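Local coordinates for protein UDP-N-acetylmuramate-alanine ligase MurC (Thermotoga maritima, PDB 1J6U) that catalyses the ATP-dependent addition of L-alanine to UDP-N-acetylmuramate, a step in building the peptidoglycan cell wall, at residues 29-33 with 108-112. Sequence-based numbering, arbitrary orientation.
Sequences ALHEF and TLKRE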
loop_
_atom_site.group_PDB
_atom_site.type_symbol
_atom_site.label_atom_id
_atom_site.label_comp_id
_atom_site.label_asym_id
_atom_site.label_seq_id
_atom_site.Cartn_x
_atom_site.Cartn_y
_atom_site.Cartn_z
ATOM N N ALA A 29 7.397 -2.318 -15.098
ATOM C CA ALA A 29 7.740 -3.358 -16.049
ATOM C C ALA A 29 6.487 -3.807 -16.809
ATOM O O ALA A 29 6.528 -3.948 -18.039
ATOM C CB ALA A 29 8.381 -4.554 -15.355
ATOM N N LEU A 30 5.388 -4.029 -16.084
ATOM C CA LEU A 30 4.130 -4.481 -16.704
ATOM C C LEU A 30 3.635 -3.440 -17.742
ATOM O O LEU A 30 3.221 -3.784 -18.834
ATOM C CB LEU A 30 3.083 -4.739 -15.618
ATOM C CG LEU A 30 3.245 -6.035 -14.800
ATOM C CD1 LEU A 30 2.609 -5.869 -13.428
ATOM C CD2 LEU A 30 2.607 -7.216 -15.526
ATOM N N HIS A 31 3.693 -2.168 -17.390
ATOM C CA HIS A 31 3.320 -1.114 -18.314
ATOM C C HIS A 31 4.132 -1.244 -19.627
ATOM O O HIS A 31 3.562 -1.264 -20.724
ATOM C CB HIS A 31 3.588 0.247 -17.649
ATOM C CG HIS A 31 3.256 1.417 -18.513
ATOM N ND1 HIS A 31 1.986 1.649 -18.995
ATOM C CD2 HIS A 31 4.030 2.422 -18.983
ATOM C CE1 HIS A 31 1.993 2.748 -19.726
ATOM N NE2 HIS A 31 3.220 3.235 -19.735
ATOM N N GLU A 32 5.457 -1.346 -19.508
ATOM C CA GLU A 32 6.330 -1.472 -20.673
ATOM C C GLU A 32 6.017 -2.760 -21.423
ATOM O O GLU A 32 6.028 -2.817 -22.659
ATOM C CB GLU A 32 7.797 -1.445 -20.235
ATOM C CG GLU A 32 8.258 -0.079 -19.743
ATOM C CD GLU A 32 8.128 0.994 -20.814
ATOM O OE1 GLU A 32 8.011 0.620 -21.997
ATOM O OE2 GLU A 32 8.152 2.211 -20.490
ATOM N N PHE A 33 5.741 -3.802 -20.661
ATOM C CA PHE A 33 5.362 -5.085 -21.229
ATOM C C PHE A 33 4.054 -4.914 -22.022
ATOM O O PHE A 33 3.895 -5.460 -23.103
ATOM C CB PHE A 33 5.100 -6.060 -20.115
ATOM C CG PHE A 33 4.592 -7.364 -20.591
ATOM C CD1 PHE A 33 5.418 -8.218 -21.309
ATOM C CD2 PHE A 33 3.304 -7.768 -20.289
ATOM C CE1 PHE A 33 4.971 -9.461 -21.709
ATOM C CE2 PHE A 33 2.846 -9.020 -20.691
ATOM C CZ PHE A 33 3.683 -9.865 -21.398
ATOM N N THR A 108 8.117 8.305 -18.085
ATOM C CA THR A 108 7.070 7.485 -18.672
ATOM C C THR A 108 5.754 8.247 -18.706
ATOM O O THR A 108 4.994 8.146 -19.666
ATOM C CB THR A 108 6.930 6.136 -17.936
ATOM O OG1 THR A 108 7.673 5.129 -18.654
ATOM C CG2 THR A 108 5.453 5.728 -17.837
ATOM N N LEU A 109 5.490 9.031 -17.673
ATOM C CA LEU A 109 4.275 9.806 -17.673
ATOM C C LEU A 109 4.413 10.888 -18.727
ATOM O O LEU A 109 3.469 11.129 -19.469
ATOM C CB LEU A 109 4.020 10.418 -16.298
ATOM C CG LEU A 109 3.712 9.382 -15.221
ATOM C CD1 LEU A 109 3.483 10.045 -13.889
ATOM C CD2 LEU A 109 2.508 8.603 -15.663
ATOM N N LYS A 110 5.575 11.540 -18.816
ATOM C CA LYS A 110 5.735 12.571 -19.837
ATOM C C LYS A 110 5.352 11.995 -21.186
ATOM O O LYS A 110 4.698 12.657 -21.979
ATOM C CB LYS A 110 7.165 13.115 -19.904
ATOM C CG LYS A 110 7.468 14.140 -18.818
ATOM C CD LYS A 110 8.876 14.726 -18.888
ATOM C CE LYS A 110 9.132 15.691 -17.719
ATOM N NZ LYS A 110 10.357 16.528 -17.892
ATOM N N ARG A 111 5.745 10.762 -21.464
ATOM C CA ARG A 111 5.365 10.180 -22.734
ATOM C C ARG A 111 3.842 9.960 -22.779
ATOM O O ARG A 111 3.209 10.204 -23.804
ATOM C CB ARG A 111 6.101 8.858 -22.965
ATOM C CG ARG A 111 7.487 9.004 -23.572
ATOM C CD ARG A 111 8.247 7.674 -23.603
ATOM N NE ARG A 111 9.260 7.622 -22.549
ATOM C CZ ARG A 111 9.415 6.611 -21.694
ATOM N NH1 ARG A 111 8.626 5.534 -21.746
ATOM N NH2 ARG A 111 10.359 6.684 -20.767
ATOM N N GLU A 112 3.250 9.499 -21.680
ATOM C CA GLU A 112 1.805 9.262 -21.648
ATOM C C GLU A 112 0.989 10.487 -22.062
ATOM O O GLU A 112 -0.038 10.342 -22.718
ATOM C CB GLU A 112 1.348 8.827 -20.248
ATOM C CG GLU A 112 1.436 7.341 -19.985
ATOM C CD GLU A 112 0.633 6.514 -20.977
ATOM O OE1 GLU A 112 -0.581 6.754 -21.114
ATOM O OE2 GLU A 112 1.214 5.615 -21.619
#
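His31 reaches from helix 23-34 to Thr108 and Glu112 on helix 101-112. CB points toward the second helix, and with CG anti to the backbone N (chi1 179°) the imidazole is carried on across the gap. On one side of the ring, ND1 is hydrogen-bonded to Tyr159 OH. CD2 lies 3.8 Å from Thr108 CG2, the methyl approaching the ring obliquely. At the far edge CE1 meets Glu112 OE2 at 3.5 Å, close to the ring plane, while the carboxylate itself is turned 74° from that plane. NE2, beside it, lies 3.6 Å from the same Glu112 OE2. The segment axes stay 12.9 Å apart, so side chains alone bridge them. Helix 23-34 follows the first strand of the Rossmann-like N-terminal domain, after a glycine-rich turn; helix 101-112 leads from this domain's parallel sheet to strand 116-120 of the central domain, which also supplies Tyr159 and Phe146 around the imidazole. Cut back to an alanine, this position is likely to leave Tyr159 OH without its imidazole partner and a gap beside the Thr108 methyl and the Glu112 carboxylate. One residue on, Glu32 bends at chi2 (-60°) and brings OE2 to the edge of the Arg111 guanidinium, a salt bridge of 3.6 Å to NH1; OE2 also has a weak hydrogen bond with Tyr104 OH. The other carboxylate oxygen of Glu32, OE1, is hydrogen-bonded to Asn37 ND2, and Thr108 CA lies above one face of the guanidinium, offset toward its rim.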